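Local coordinates for protein L-Ribose isomerase (Acinetobacter, PDB 4Q0P) that probably interconverts L-ribose and L-ribulose as an aldose-ketose isomerase, with a cobalt ion held in the metal site of a cupin-type barrel, at residues K169-S174 against S247-T252; S173-L178 against L198-C203; Y219-T224 against P235-M240. All coordinates share one frame; numbering follows the deposited sequence.

How the contacts relate
Contacts 1 and 2 begin from the same loop, which precedes strand 180-185. They share Ser173 and Ser174, and their centres are about 10 Å apart. Contact 1 joins this loop to the short helix 248-251, and contact 2 to strand 199-202 of the cupin barrel, which supplies the cobalt ligand His199. Contact 3 lies apart, about 23 Å from contact 1 and about 24 Å from contact 2 between centres, and is nested along the chain within the loop that contact 1 closes. Contacts 2 and 3 meet at the probable active site: the ribopyranose about 5 Å from the His199 side chain also lies beside Glu222, itself about 8 Å from the cobalt ion. A second ribopyranose sits at Glu176.

Contact 1: residues K169-S174 against S247-T252; sequences KGRESS and SDAANT. With NCO (cobalt hexammine(III)), chain G.
Ser174 and Ser247 bring the two backbones to 5.8 Å, CA to CA, where the helix-like turn of 172-174 faces the start of the weakly bonded helix 248-251. The contact joins two peripheral elements of a cupin-type barrel, and its side-chain part is carried by Arg171. The arginine leaves the backbone with CG anti to the carbonyl carbon (chi1 -53°) and bends at chi2, which brings the guanidinium across the 247-250 turn. Ser247 OG and Ala249 CB lie over one face of that group, Ala249 CB at 3.5 Å from Arg171 NH2, while Ala250 CB approaches Arg171 NH1 obliquely at 3.8 Å. The charge is met elsewhere: Glu72 forms a salt bridge with NH1 and Asp56 with NH2, and Phe53 O accepts from NH1, so the guanidinium is fixed in rotation and the methyl of Ala249 packs on a group already held. Asp248 points away from the loop, and its OD2 takes a hydrogen bond of 3.3 Å from N2 of the cobalt hexammine. The backbone of the same arginine is held too: Arg171 O accepts from Ser174 N at 3.2 Å and, in the carbonyl plane, from Ser174 OG at 2.6 Å.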
ATOM      1  N   LYS A 169      28.714   7.137  19.822  1.00 36.56           N
ATOM      2  CA  LYS A 169      29.826   7.481  20.705  1.00 37.37           C
ATOM      3  C   LYS A 169      30.429   6.240  21.343  1.00 36.40           C
ATOM      4  O   LYS A 169      29.729   5.458  21.984  1.00 36.66           O
ATOM      5  CB  LYS A 169      29.359   8.428  21.810  1.00 40.13           C
ATOM      6  CG  LYS A 169      28.956   9.816  21.335  1.00 44.88           C
ATOM      7  CD  LYS A 169      30.170  10.651  20.962  1.00 48.52           C
ATOM      8  CE  LYS A 169      29.755  12.058  20.552  1.00 50.38           C
ATOM      9  NZ  LYS A 169      28.879  12.044  19.346  1.00 51.14           N
ATOM     10  N   GLY A 170      31.737   6.068  21.169  1.00 36.58           N
ATOM     11  CA  GLY A 170      32.418   4.925  21.743  1.00 36.04           C
ATOM     12  C   GLY A 170      32.393   3.690  20.865  1.00 37.38           C
ATOM     13  O   GLY A 170      32.837   2.620  21.282  1.00 36.65           O
ATOM     14  N   ARG A 171      31.882   3.827  19.645  1.00 37.78           N
ATOM     15  CA  ARG A 171      31.810   2.687  18.737  1.00 38.09           C
ATOM     16  C   ARG A 171      32.255   3.039  17.327  1.00 38.03           C
ATOM     17  O   ARG A 171      32.076   2.255  16.395  1.00 36.52           O
ATOM     18  CB  ARG A 171      30.382   2.145  18.703  1.00 39.67           C
ATOM     19  CG  ARG A 171      29.843   1.832  20.080  1.00 39.26           C
ATOM     20  CD  ARG A 171      28.971   0.614  20.057  1.00 38.69           C
ATOM     21  NE  ARG A 171      28.515   0.255  21.394  1.00 37.89           N
ATOM     22  CZ  ARG A 171      27.654  -0.721  21.640  1.00 37.97           C
ATOM     23  NH1 ARG A 171      27.155  -1.430  20.636  1.00 39.34           N
ATOM     24  NH2 ARG A 171      27.294  -0.992  22.888  1.00 38.59           N
ATOM     25  N   GLU A 172      32.844   4.218  17.178  1.00 37.16           N
ATOM     26  CA  GLU A 172      33.294   4.669  15.875  1.00 36.88           C
ATOM     27  C   GLU A 172      34.302   3.727  15.221  1.00 37.13           C
ATOM     28  O   GLU A 172      34.256   3.514  14.004  1.00 36.09           O
ATOM     29  CB  GLU A 172      33.890   6.076  15.987  1.00 36.62           C
ATOM     30  CG  GLU A 172      32.917   7.103  16.556  1.00 36.36           C
ATOM     31  CD  GLU A 172      33.051   7.297  18.059  1.00 36.75           C
ATOM     32  OE1 GLU A 172      33.274   6.302  18.784  1.00 35.80           O
ATOM     33  OE2 GLU A 172      32.915   8.454  18.516  1.00 37.31           O
ATOM     34  N   SER A 173      35.191   3.143  16.017  1.00 35.73           N
ATOM     35  CA  SER A 173      36.211   2.256  15.464  1.00 36.88           C
ATOM     36  C   SER A 173      35.668   0.965  14.855  1.00 35.03           C
ATOM     37  O   SER A 173      36.264   0.418  13.930  1.00 35.04           O
ATOM     38  CB  SER A 173      37.261   1.916  16.528  1.00 38.12           C
ATOM     39  OG  SER A 173      36.745   1.000  17.476  1.00 40.51           O
ATOM     40  N   SER A 174      34.536   0.481  15.358  1.00 33.03           N
ATOM     41  CA  SER A 174      33.957  -0.754  14.829  1.00 30.76           C
ATOM     42  C   SER A 174      33.557  -0.617  13.362  1.00 28.68           C
ATOM     43  O   SER A 174      33.328  -1.620  12.680  1.00 28.41           O
ATOM     44  CB  SER A 174      32.737  -1.174  15.660  1.00 31.07           C
ATOM     45  OG  SER A 174      31.708  -0.203  15.590  1.00 30.78           O
ATOM     46  N   SER A 247      31.903  -4.954  17.577  1.00 47.03           N
ATOM     47  CA  SER A 247      31.972  -4.410  18.926  1.00 49.21           C
ATOM     48  C   SER A 247      31.533  -5.458  19.949  1.00 50.92           C
ATOM     49  O   SER A 247      30.423  -5.985  19.872  1.00 51.16           O
ATOM     50  CB  SER A 247      31.080  -3.175  19.028  1.00 48.87           C
ATOM     51  OG  SER A 247      31.140  -2.619  20.326  1.00 51.48           O
ATOM     52  N   ASP A 248      32.407  -5.756  20.907  1.00 54.01           N
ATOM     53  CA  ASP A 248      32.103  -6.753  21.932  1.00 57.43           C
ATOM     54  C   ASP A 248      30.846  -6.402  22.721  1.00 59.21           C
ATOM     55  O   ASP A 248      30.047  -7.278  23.059  1.00 59.06           O
ATOM     56  CB  ASP A 248      33.281  -6.902  22.901  1.00 58.77           C
ATOM     57  CG  ASP A 248      34.586  -7.208  22.191  1.00 60.61           C
ATOM     58  OD1 ASP A 248      35.186  -6.272  21.619  1.00 62.27           O
ATOM     59  OD2 ASP A 248      35.008  -8.385  22.200  1.00 60.53           O
ATOM     60  N   ALA A 249      30.680  -5.115  23.011  1.00 60.83           N
ATOM     61  CA  ALA A 249      29.529  -4.634  23.764  1.00 63.88           C
ATOM     62  C   ALA A 249      28.218  -4.816  23.001  1.00 66.27           C
ATOM     63  O   ALA A 249      27.149  -4.479  23.509  1.00 66.13           O
ATOM     64  CB  ALA A 249      29.725  -3.168  24.117  1.00 63.59           C
ATOM     65  N   ALA A 250      28.303  -5.352  21.788  1.00 69.18           N
ATOM     66  CA  ALA A 250      27.121  -5.562  20.962  1.00 71.88           C
ATOM     67  C   ALA A 250      26.669  -7.020  20.919  1.00 74.30           C
ATOM     68  O   ALA A 250      25.474  -7.294  20.822  1.00 74.96           O
ATOM     69  CB  ALA A 250      27.385  -5.056  19.547  1.00 71.64           C
ATOM     70  N   ASN A 251      27.618  -7.950  20.994  1.00 77.01           N
ATOM     71  CA  ASN A 251      27.303  -9.381  20.951  1.00 79.73           C
ATOM     72  C   ASN A 251      26.522  -9.889  22.158  1.00 81.36           C
ATOM     73  O   ASN A 251      25.794 -10.882  22.063  1.00 81.68           O
ATOM     74  CB  ASN A 251      28.586 -10.211  20.820  1.00 80.24           C
ATOM     75  CG  ASN A 251      28.893 -10.591  19.387  1.00 80.80           C
ATOM     76  OD1 ASN A 251      29.316  -9.760  18.587  1.00 81.77           O
ATOM     77  ND2 ASN A 251      28.673 -11.858  19.052  1.00 81.42           N
ATOM     78  N   THR A 252      26.676  -9.212  23.290  1.00 82.97           N
ATOM     79  CA  THR A 252      25.998  -9.619  24.515  1.00 84.52           C
ATOM     80  C   THR A 252      24.575  -9.081  24.645  1.00 85.33           C
ATOM     81  O   THR A 252      23.608  -9.841  24.559  1.00 85.60           O
ATOM     82  CB  THR A 252      26.803  -9.188  25.753  1.00 84.53           C
ATOM     83  OG1 THR A 252      26.954  -7.762  25.756  1.00 84.28           O
ATOM     84  CG2 THR A 252      28.178  -9.837  25.737  1.00 84.10           C
TER
HETATM   85 CO   NCO G 506      34.742 -10.212  18.472  1.00 56.15          CO
HETATM   86  N1  NCO G 506      33.285 -11.267  18.273  1.00 56.22           N
HETATM   87  N2  NCO G 506      35.018 -10.909  20.118  1.00 57.01           N
HETATM   88  N3  NCO G 506      34.464  -9.515  16.822  1.00 56.25           N
HETATM   89  N4  NCO G 506      33.705  -8.916  19.197  1.00 56.95           N
HETATM   90  N5  NCO G 506      35.777 -11.506  17.749  1.00 57.37           N
HETATM   91  N6  NCO G 506      36.198  -9.156  18.673  1.00 55.77           N

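Contact 2: residues S173-L178 against L198-C203; sequences SSYEKL and LHAFRC. With CO (cobalt (II) ion), chain B; 0MK (beta-L-ribopyranose), chain F.
Leu178 pushes a methyl against the backbone just behind a metal ligand: its CD2 lies 3.5 Å from His199 C, while the imidazole of His199 leaves the strand on the other side to bind cobalt. The loop side belongs to a type I turn, Tyr175 to Leu178, laid over strand 199-202 of the cupin barrel. The same CD2 meets Ala200 CB at 3.6 Å, and Leu178 CD1 packs on Leu198 CB at 3.9 Å, the two leucine side chains crossing at about a right angle. Lys177 adds its CB against Leu198 CD1 before its amine end turns away. Tyr175 brings CE2 to 4.0 Å from Ala200 CB, with its hydroxyl hydrogen-bonded to Glu72. Glu176 OE1 accepts a hydrogen bond of 3.1 Å from O1 of a second ribopyranose, away from the metal. On the metal side, His199 has CG between the backbone N and the carbonyl carbon (chi1 58°), and its NE2 coordinates cobalt at 2.2 Å alongside His117, His119 and Glu124, the cupin ligand set, and a water at 2.2 Å. With ND1 hydrogen-bonded to His197 O, the ring is fixed at both nitrogens, and donation from ND1 would leave the NE2 lone pair for the metal.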
ATOM      1  N   SER A 173      35.191   3.143  16.017  1.00 35.73           N
ATOM      2  CA  SER A 173      36.211   2.256  15.464  1.00 36.88           C
ATOM      3  C   SER A 173      35.668   0.965  14.855  1.00 35.03           C
ATOM      4  O   SER A 173      36.264   0.418  13.930  1.00 35.04           O
ATOM      5  CB  SER A 173      37.261   1.916  16.528  1.00 38.12           C
ATOM      6  OG  SER A 173      36.745   1.000  17.476  1.00 40.51           O
ATOM      7  N   SER A 174      34.536   0.481  15.358  1.00 33.03           N
ATOM      8  CA  SER A 174      33.957  -0.754  14.829  1.00 30.76           C
ATOM      9  C   SER A 174      33.557  -0.617  13.362  1.00 28.68           C
ATOM     10  O   SER A 174      33.328  -1.620  12.680  1.00 28.41           O
ATOM     11  CB  SER A 174      32.737  -1.174  15.660  1.00 31.07           C
ATOM     12  OG  SER A 174      31.708  -0.203  15.590  1.00 30.78           O
ATOM     13  N   TYR A 175      33.487   0.618  12.872  1.00 27.51           N
ATOM     14  CA  TYR A 175      33.102   0.862  11.481  1.00 28.37           C
ATOM     15  C   TYR A 175      34.278   1.034  10.517  1.00 29.08           C
ATOM     16  O   TYR A 175      34.086   1.030   9.302  1.00 27.32           O
ATOM     17  CB  TYR A 175      32.196   2.102  11.386  1.00 28.67           C
ATOM     18  CG  TYR A 175      30.853   1.962  12.079  1.00 28.00           C
ATOM     19  CD1 TYR A 175      30.755   2.030  13.469  1.00 27.19           C
ATOM     20  CD2 TYR A 175      29.681   1.755  11.343  1.00 27.63           C
ATOM     21  CE1 TYR A 175      29.531   1.900  14.111  1.00 28.61           C
ATOM     22  CE2 TYR A 175      28.447   1.617  11.977  1.00 28.33           C
ATOM     23  CZ  TYR A 175      28.377   1.691  13.365  1.00 30.69           C
ATOM     24  OH  TYR A 175      27.160   1.544  14.012  1.00 28.29           O
ATOM     25  N   GLU A 176      35.486   1.174  11.061  1.00 30.67           N
ATOM     26  CA  GLU A 176      36.702   1.372  10.265  1.00 30.89           C
ATOM     27  C   GLU A 176      36.856   0.557   8.979  1.00 29.02           C
ATOM     28  O   GLU A 176      37.119   1.121   7.916  1.00 28.22           O
ATOM     29  CB  GLU A 176      37.937   1.137  11.141  1.00 34.67           C
ATOM     30  CG  GLU A 176      38.277   2.286  12.068  1.00 41.18           C
ATOM     31  CD  GLU A 176      38.664   3.536  11.309  1.00 45.42           C
ATOM     32  OE1 GLU A 176      37.790   4.399  11.085  1.00 48.44           O
ATOM     33  OE2 GLU A 176      39.848   3.648  10.921  1.00 50.52           O
ATOM     34  N   LYS A 177      36.705  -0.759   9.073  1.00 28.03           N
ATOM     35  CA  LYS A 177      36.861  -1.636   7.910  1.00 28.37           C
ATOM     36  C   LYS A 177      35.709  -1.656   6.903  1.00 27.97           C
ATOM     37  O   LYS A 177      35.867  -2.151   5.783  1.00 27.73           O
ATOM     38  CB  LYS A 177      37.136  -3.068   8.381  1.00 30.07           C
ATOM     39  CG  LYS A 177      38.485  -3.253   9.055  1.00 30.51           C
ATOM     40  CD  LYS A 177      38.685  -4.706   9.479  1.00 35.18           C
ATOM     41  CE  LYS A 177      40.164  -5.073   9.579  1.00 37.28           C
ATOM     42  NZ  LYS A 177      40.918  -4.190  10.504  1.00 41.48           N
ATOM     43  N   LEU A 178      34.552  -1.141   7.293  1.00 26.31           N
ATOM     44  CA  LEU A 178      33.400  -1.122   6.396  1.00 26.04           C
ATOM     45  C   LEU A 178      33.494   0.113   5.510  1.00 25.75           C
ATOM     46  O   LEU A 178      32.685   1.036   5.619  1.00 26.65           O
ATOM     47  CB  LEU A 178      32.103  -1.112   7.216  1.00 24.26           C
ATOM     48  CG  LEU A 178      31.807  -2.396   8.002  1.00 22.63           C
ATOM     49  CD1 LEU A 178      32.836  -2.596   9.114  1.00 23.35           C
ATOM     50  CD2 LEU A 178      30.403  -2.304   8.602  1.00 23.37           C
ATOM     51  N   LEU A 198      31.768  -7.970   6.376  1.00 26.51           N
ATOM     52  CA  LEU A 198      31.407  -7.067   7.450  1.00 26.90           C
ATOM     53  C   LEU A 198      30.387  -6.094   6.872  1.00 25.98           C
ATOM     54  O   LEU A 198      30.565  -5.582   5.765  1.00 27.53           O
ATOM     55  CB  LEU A 198      32.639  -6.296   7.934  1.00 29.03           C
ATOM     56  CG  LEU A 198      33.649  -7.046   8.807  1.00 30.92           C
ATOM     57  CD1 LEU A 198      34.913  -6.205   8.993  1.00 29.31           C
ATOM     58  CD2 LEU A 198      33.003  -7.360  10.153  1.00 29.58           C
ATOM     59  N   HIS A 199      29.306  -5.859   7.603  1.00 25.04           N
ATOM     60  CA  HIS A 199      28.298  -4.922   7.144  1.00 25.19           C
ATOM     61  C   HIS A 199      27.542  -4.258   8.286  1.00 23.52           C
ATOM     62  O   HIS A 199      27.510  -4.754   9.406  1.00 24.37           O
ATOM     63  CB  HIS A 199      27.303  -5.599   6.183  1.00 25.33           C
ATOM     64  CG  HIS A 199      26.595  -6.785   6.762  1.00 24.54           C
ATOM     65  ND1 HIS A 199      27.229  -7.981   7.025  1.00 24.62           N
ATOM     66  CD2 HIS A 199      25.303  -6.959   7.126  1.00 24.39           C
ATOM     67  CE1 HIS A 199      26.358  -8.840   7.524  1.00 24.65           C
ATOM     68  NE2 HIS A 199      25.182  -8.244   7.597  1.00 24.69           N
ATOM     69  N   ALA A 200      26.962  -3.105   7.978  1.00 22.97           N
ATOM     70  CA  ALA A 200      26.175  -2.336   8.924  1.00 24.20           C
ATOM     71  C   ALA A 200      25.285  -1.442   8.078  1.00 24.24           C
ATOM     72  O   ALA A 200      25.485  -1.328   6.868  1.00 22.84           O
ATOM     73  CB  ALA A 200      27.088  -1.480   9.817  1.00 25.56           C
ATOM     74  N   PHE A 201      24.290  -0.829   8.704  1.00 24.20           N
ATOM     75  CA  PHE A 201      23.412   0.078   7.987  1.00 24.88           C
ATOM     76  C   PHE A 201      22.638   0.968   8.944  1.00 22.66           C
ATOM     77  O   PHE A 201      22.462   0.641  10.119  1.00 25.35           O
ATOM     78  CB  PHE A 201      22.470  -0.695   7.043  1.00 22.66           C
ATOM     79  CG  PHE A 201      21.551  -1.680   7.732  1.00 24.40           C
ATOM     80  CD1 PHE A 201      20.327  -1.265   8.254  1.00 24.07           C
ATOM     81  CD2 PHE A 201      21.890  -3.030   7.819  1.00 25.09           C
ATOM     82  CE1 PHE A 201      19.456  -2.179   8.847  1.00 25.97           C
ATOM     83  CE2 PHE A 201      21.025  -3.952   8.412  1.00 24.91           C
ATOM     84  CZ  PHE A 201      19.804  -3.524   8.928  1.00 23.94           C
ATOM     85  N   ARG A 202      22.205   2.116   8.443  1.00 22.17           N
ATOM     86  CA  ARG A 202      21.457   3.054   9.258  1.00 22.74           C
ATOM     87  C   ARG A 202      20.387   3.733   8.429  1.00 23.93           C
ATOM     88  O   ARG A 202      20.350   3.621   7.201  1.00 21.82           O
ATOM     89  CB  ARG A 202      22.373   4.150   9.807  1.00 19.38           C
ATOM     90  CG  ARG A 202      22.748   5.207   8.751  1.00 22.96           C
ATOM     91  CD  ARG A 202      23.338   6.487   9.358  1.00 22.36           C
ATOM     92  NE  ARG A 202      23.526   7.524   8.339  1.00 22.10           N
ATOM     93  CZ  ARG A 202      23.958   8.760   8.586  1.00 24.57           C
ATOM     94  NH1 ARG A 202      24.255   9.137   9.827  1.00 19.76           N
ATOM     95  NH2 ARG A 202      24.086   9.627   7.588  1.00 23.20           N
ATOM     96  N   CYS A 203      19.521   4.453   9.129  1.00 24.02           N
ATOM     97  CA  CYS A 203      18.486   5.238   8.495  1.00 23.38           C
ATOM     98  C   CYS A 203      19.058   6.654   8.588  1.00 22.77           C
ATOM     99  O   CYS A 203      19.560   7.050   9.642  1.00 21.92           O
ATOM    100  CB  CYS A 203      17.178   5.146   9.290  1.00 22.00           C
ATOM    101  SG  CYS A 203      15.926   6.339   8.765  1.00 22.65           S
TER
HETATM  102 CO    CO B 501      23.702  -9.123   8.898  1.00 31.53          CO
HETATM  103  C1  0MK F 505      35.586   4.727   8.289  1.00 53.44           C
HETATM  104  C2  0MK F 505      34.940   6.103   8.140  1.00 53.47           C
HETATM  105  C3  0MK F 505      35.398   6.728   6.826  1.00 53.35           C
HETATM  106  C4  0MK F 505      35.042   5.805   5.658  1.00 53.17           C
HETATM  107  C5  0MK F 505      35.644   4.413   5.882  1.00 52.39           C
HETATM  108  O1  0MK F 505      35.110   4.103   9.470  1.00 56.23           O
HETATM  109  O2  0MK F 505      35.327   6.932   9.224  1.00 55.09           O
HETATM  110  O3  0MK F 505      36.804   6.920   6.866  1.00 53.42           O
HETATM  111  O4  0MK F 505      35.549   6.353   4.452  1.00 56.00           O
HETATM  112  O5  0MK F 505      35.232   3.892   7.164  1.00 52.37           O
HETATM  113  O   HOH W   1      22.583  -7.291   8.422  1.00 23.54           O

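Contact 3: residues Y219-T224 against P235-M240; sequences YSHEPT and PSWLGM. With 0MK (beta-L-ribopyranose), chain C.
His221 lies between Tyr219 and Met240 and turns its edge to Trp237, so that three side chains close around one imidazole. Met240 SD sits over one face of that ring, 3.7 Å from its centroid and close to the ring normal, a Met-aromatic contact; Tyr219 CD2, from its own segment, stands over the rim of the opposite face. The methionine runs anti at its first two torsions and bends only at chi3 (-71°), lying side by side with His221. The edge of His221 meets the face of Trp237 in a T-shaped pair, the centroid of the six-membered ring being 5.0 Å from that of the imidazole and the planes at 80°. Trp237 CZ3 in turn stands over the centre of the Tyr219 ring, 3.6 Å above its plane, with the two rings inclined at 47°. Beyond the rings, a water oxygen lies 2.8 Å from His221 ND1 and donates to Trp237 O at 2.7 Å, while His221 NE2 is hydrogen-bonded to Glu97 O. The type II turn from Trp237 to Met240, with Gly239 at its third position, presents Met240 O to Pro223 CD at 3.2 Å. Glu222 points away, its OE2 3.3 Å from O4 of the ribopyranose and in a salt bridge with Arg254. The aromatic cluster thus holds one side of the loop while the other faces the sugar, consistent with a part in shaping the substrate pocket.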
ATOM      1  N   TYR A 219      19.042 -19.207   6.525  1.00 27.08           N
ATOM      2  CA  TYR A 219      18.709 -19.402   7.934  1.00 28.04           C
ATOM      3  C   TYR A 219      19.494 -18.504   8.882  1.00 29.16           C
ATOM      4  O   TYR A 219      20.688 -18.282   8.700  1.00 29.70           O
ATOM      5  CB  TYR A 219      18.928 -20.863   8.328  1.00 28.58           C
ATOM      6  CG  TYR A 219      18.279 -21.248   9.636  1.00 30.28           C
ATOM      7  CD1 TYR A 219      16.917 -21.560   9.697  1.00 31.75           C
ATOM      8  CD2 TYR A 219      19.022 -21.315  10.814  1.00 31.98           C
ATOM      9  CE1 TYR A 219      16.312 -21.934  10.898  1.00 30.43           C
ATOM     10  CE2 TYR A 219      18.426 -21.690  12.023  1.00 32.62           C
ATOM     11  CZ  TYR A 219      17.071 -21.999  12.053  1.00 31.80           C
ATOM     12  OH  TYR A 219      16.481 -22.384  13.235  1.00 33.66           O
ATOM     13  N   SER A 220      18.816 -18.012   9.912  1.00 31.01           N
ATOM     14  CA  SER A 220      19.443 -17.142  10.893  1.00 33.81           C
ATOM     15  C   SER A 220      19.669 -17.900  12.197  1.00 36.73           C
ATOM     16  O   SER A 220      18.734 -18.131  12.965  1.00 36.39           O
ATOM     17  CB  SER A 220      18.563 -15.913  11.137  1.00 33.37           C
ATOM     18  OG  SER A 220      19.177 -15.016  12.048  1.00 38.21           O
ATOM     19  N   HIS A 221      20.916 -18.296  12.433  1.00 40.96           N
ATOM     20  CA  HIS A 221      21.293 -19.033  13.637  1.00 45.31           C
ATOM     21  C   HIS A 221      21.438 -18.074  14.813  1.00 50.37           C
ATOM     22  O   HIS A 221      22.428 -17.352  14.914  1.00 50.33           O
ATOM     23  CB  HIS A 221      22.615 -19.763  13.404  1.00 42.17           C
ATOM     24  CG  HIS A 221      22.579 -20.721  12.256  1.00 40.73           C
ATOM     25  ND1 HIS A 221      22.055 -21.991  12.362  1.00 39.72           N
ATOM     26  CD2 HIS A 221      22.970 -20.582  10.967  1.00 39.97           C
ATOM     27  CE1 HIS A 221      22.126 -22.594  11.187  1.00 39.61           C
ATOM     28  NE2 HIS A 221      22.677 -21.760  10.323  1.00 37.75           N
ATOM     29  N   GLU A 222      20.452 -18.074  15.704  1.00 56.63           N
ATOM     30  CA  GLU A 222      20.482 -17.186  16.857  1.00 64.39           C
ATOM     31  C   GLU A 222      19.906 -17.828  18.115  1.00 68.84           C
ATOM     32  O   GLU A 222      18.690 -17.916  18.278  1.00 69.33           O
ATOM     33  CB  GLU A 222      19.710 -15.900  16.546  1.00 65.91           C
ATOM     34  CG  GLU A 222      20.271 -15.112  15.376  1.00 69.78           C
ATOM     35  CD  GLU A 222      19.424 -13.901  15.016  1.00 72.58           C
ATOM     36  OE1 GLU A 222      18.282 -14.087  14.538  1.00 72.73           O
ATOM     37  OE2 GLU A 222      19.902 -12.763  15.213  1.00 73.63           O
ATOM     38  N   PRO A 223      20.781 -18.303  19.015  1.00 73.86           N
ATOM     39  CA  PRO A 223      20.331 -18.931  20.262  1.00 77.94           C
ATOM     40  C   PRO A 223      19.846 -17.843  21.224  1.00 82.01           C
ATOM     41  O   PRO A 223      20.453 -17.618  22.274  1.00 82.77           O
ATOM     42  CB  PRO A 223      21.594 -19.625  20.776  1.00 77.09           C
ATOM     43  CG  PRO A 223      22.390 -19.874  19.525  1.00 76.10           C
ATOM     44  CD  PRO A 223      22.207 -18.582  18.781  1.00 74.76           C
ATOM     45  N   THR A 224      18.759 -17.170  20.856  1.00 86.44           N
ATOM     46  CA  THR A 224      18.205 -16.088  21.667  1.00 90.24           C
ATOM     47  C   THR A 224      17.205 -16.547  22.727  1.00 92.66           C
ATOM     48  O   THR A 224      16.947 -17.744  22.883  1.00 92.59           O
ATOM     49  CB  THR A 224      17.517 -15.022  20.778  1.00 90.70           C
ATOM     50  OG1 THR A 224      16.445 -15.625  20.042  1.00 90.79           O
ATOM     51  CG2 THR A 224      18.520 -14.415  19.800  1.00 90.92           C
ATOM     52  N   PRO A 235      21.766 -31.789  14.714  1.00 59.37           N
ATOM     53  CA  PRO A 235      22.544 -31.700  15.955  1.00 58.89           C
ATOM     54  C   PRO A 235      23.449 -30.474  16.097  1.00 58.03           C
ATOM     55  O   PRO A 235      23.320 -29.715  17.062  1.00 57.84           O
ATOM     56  CB  PRO A 235      23.329 -33.008  15.952  1.00 58.57           C
ATOM     57  CG  PRO A 235      22.343 -33.957  15.345  1.00 59.11           C
ATOM     58  CD  PRO A 235      21.806 -33.162  14.174  1.00 58.88           C
ATOM     59  N   SER A 236      24.354 -30.284  15.141  1.00 56.93           N
ATOM     60  CA  SER A 236      25.288 -29.160  15.174  1.00 57.13           C
ATOM     61  C   SER A 236      24.623 -27.796  15.384  1.00 56.66           C
ATOM     62  O   SER A 236      25.125 -26.959  16.137  1.00 56.97           O
ATOM     63  CB  SER A 236      26.124 -29.133  13.887  1.00 57.76           C
ATOM     64  OG  SER A 236      25.309 -28.964  12.737  1.00 58.89           O
ATOM     65  N   TRP A 237      23.491 -27.581  14.721  1.00 54.97           N
ATOM     66  CA  TRP A 237      22.758 -26.322  14.816  1.00 54.08           C
ATOM     67  C   TRP A 237      22.464 -25.868  16.243  1.00 55.27           C
ATOM     68  O   TRP A 237      22.379 -24.671  16.508  1.00 54.93           O
ATOM     69  CB  TRP A 237      21.440 -26.435  14.045  1.00 51.88           C
ATOM     70  CG  TRP A 237      21.604 -26.570  12.559  1.00 49.02           C
ATOM     71  CD1 TRP A 237      22.592 -27.243  11.898  1.00 47.87           C
ATOM     72  CD2 TRP A 237      20.718 -26.067  11.554  1.00 47.46           C
ATOM     73  NE1 TRP A 237      22.373 -27.194  10.543  1.00 46.98           N
ATOM     74  CE2 TRP A 237      21.228 -26.480  10.304  1.00 46.35           C
ATOM     75  CE3 TRP A 237      19.537 -25.312  11.589  1.00 45.96           C
ATOM     76  CZ2 TRP A 237      20.599 -26.161   9.096  1.00 45.85           C
ATOM     77  CZ3 TRP A 237      18.912 -24.997  10.387  1.00 45.20           C
ATOM     78  CH2 TRP A 237      19.445 -25.423   9.158  1.00 43.85           C
ATOM     79  N   LEU A 238      22.303 -26.817  17.160  1.00 56.64           N
ATOM     80  CA  LEU A 238      22.005 -26.475  18.549  1.00 58.23           C
ATOM     81  C   LEU A 238      23.040 -25.514  19.133  1.00 57.97           C
ATOM     82  O   LEU A 238      24.239 -25.792  19.116  1.00 58.48           O
ATOM     83  CB  LEU A 238      21.941 -27.742  19.411  1.00 59.14           C
ATOM     84  CG  LEU A 238      21.528 -27.531  20.872  1.00 59.17           C
ATOM     85  CD1 LEU A 238      20.114 -26.970  20.936  1.00 58.95           C
ATOM     86  CD2 LEU A 238      21.607 -28.852  21.620  1.00 60.12           C
ATOM     87  N   GLY A 239      22.564 -24.381  19.644  1.00 57.04           N
ATOM     88  CA  GLY A 239      23.456 -23.397  20.231  1.00 57.02           C
ATOM     89  C   GLY A 239      24.412 -22.757  19.240  1.00 57.63           C
ATOM     90  O   GLY A 239      25.370 -22.089  19.633  1.00 57.48           O
ATOM     91  N   MET A 240      24.156 -22.958  17.952  1.00 57.64           N
ATOM     92  CA  MET A 240      25.005 -22.394  16.909  1.00 57.02           C
ATOM     93  C   MET A 240      24.725 -20.903  16.742  1.00 57.70           C
ATOM     94  O   MET A 240      23.577 -20.495  16.556  1.00 57.86           O
ATOM     95  CB  MET A 240      24.751 -23.117  15.587  1.00 56.32           C
ATOM     96  CG  MET A 240      25.623 -22.657  14.437  1.00 54.60           C
ATOM     97  SD  MET A 240      25.213 -23.545  12.927  1.00 54.26           S
ATOM     98  CE  MET A 240      25.856 -25.183  13.325  1.00 52.10           C
TER
HETATM   99  C1  0MK C 502      20.585  -8.979   9.676  1.00 51.45           C
HETATM  100  C2  0MK C 502      19.418  -9.878  10.074  1.00 51.61           C
HETATM  101  C3  0MK C 502      19.225  -9.887  11.596  1.00 52.42           C
HETATM  102  C4  0MK C 502      20.542 -10.121  12.359  1.00 52.17           C
HETATM  103  C5  0MK C 502      21.679  -9.244  11.822  1.00 51.67           C
HETATM  104  O1  0MK C 502      20.287  -7.639  10.029  1.00 49.76           O
HETATM  105  O2  0MK C 502      19.646 -11.199   9.600  1.00 50.28           O
HETATM  106  O3  0MK C 502      18.291 -10.899  11.942  1.00 55.21           O
HETATM  107  O4  0MK C 502      20.911 -11.489  12.291  1.00 53.66           O
HETATM  108  O5  0MK C 502      21.777  -9.377  10.388  1.00 49.04           O
HETATM  109  O   HOH W   2      20.977 -23.173  14.681  1.00 36.36           O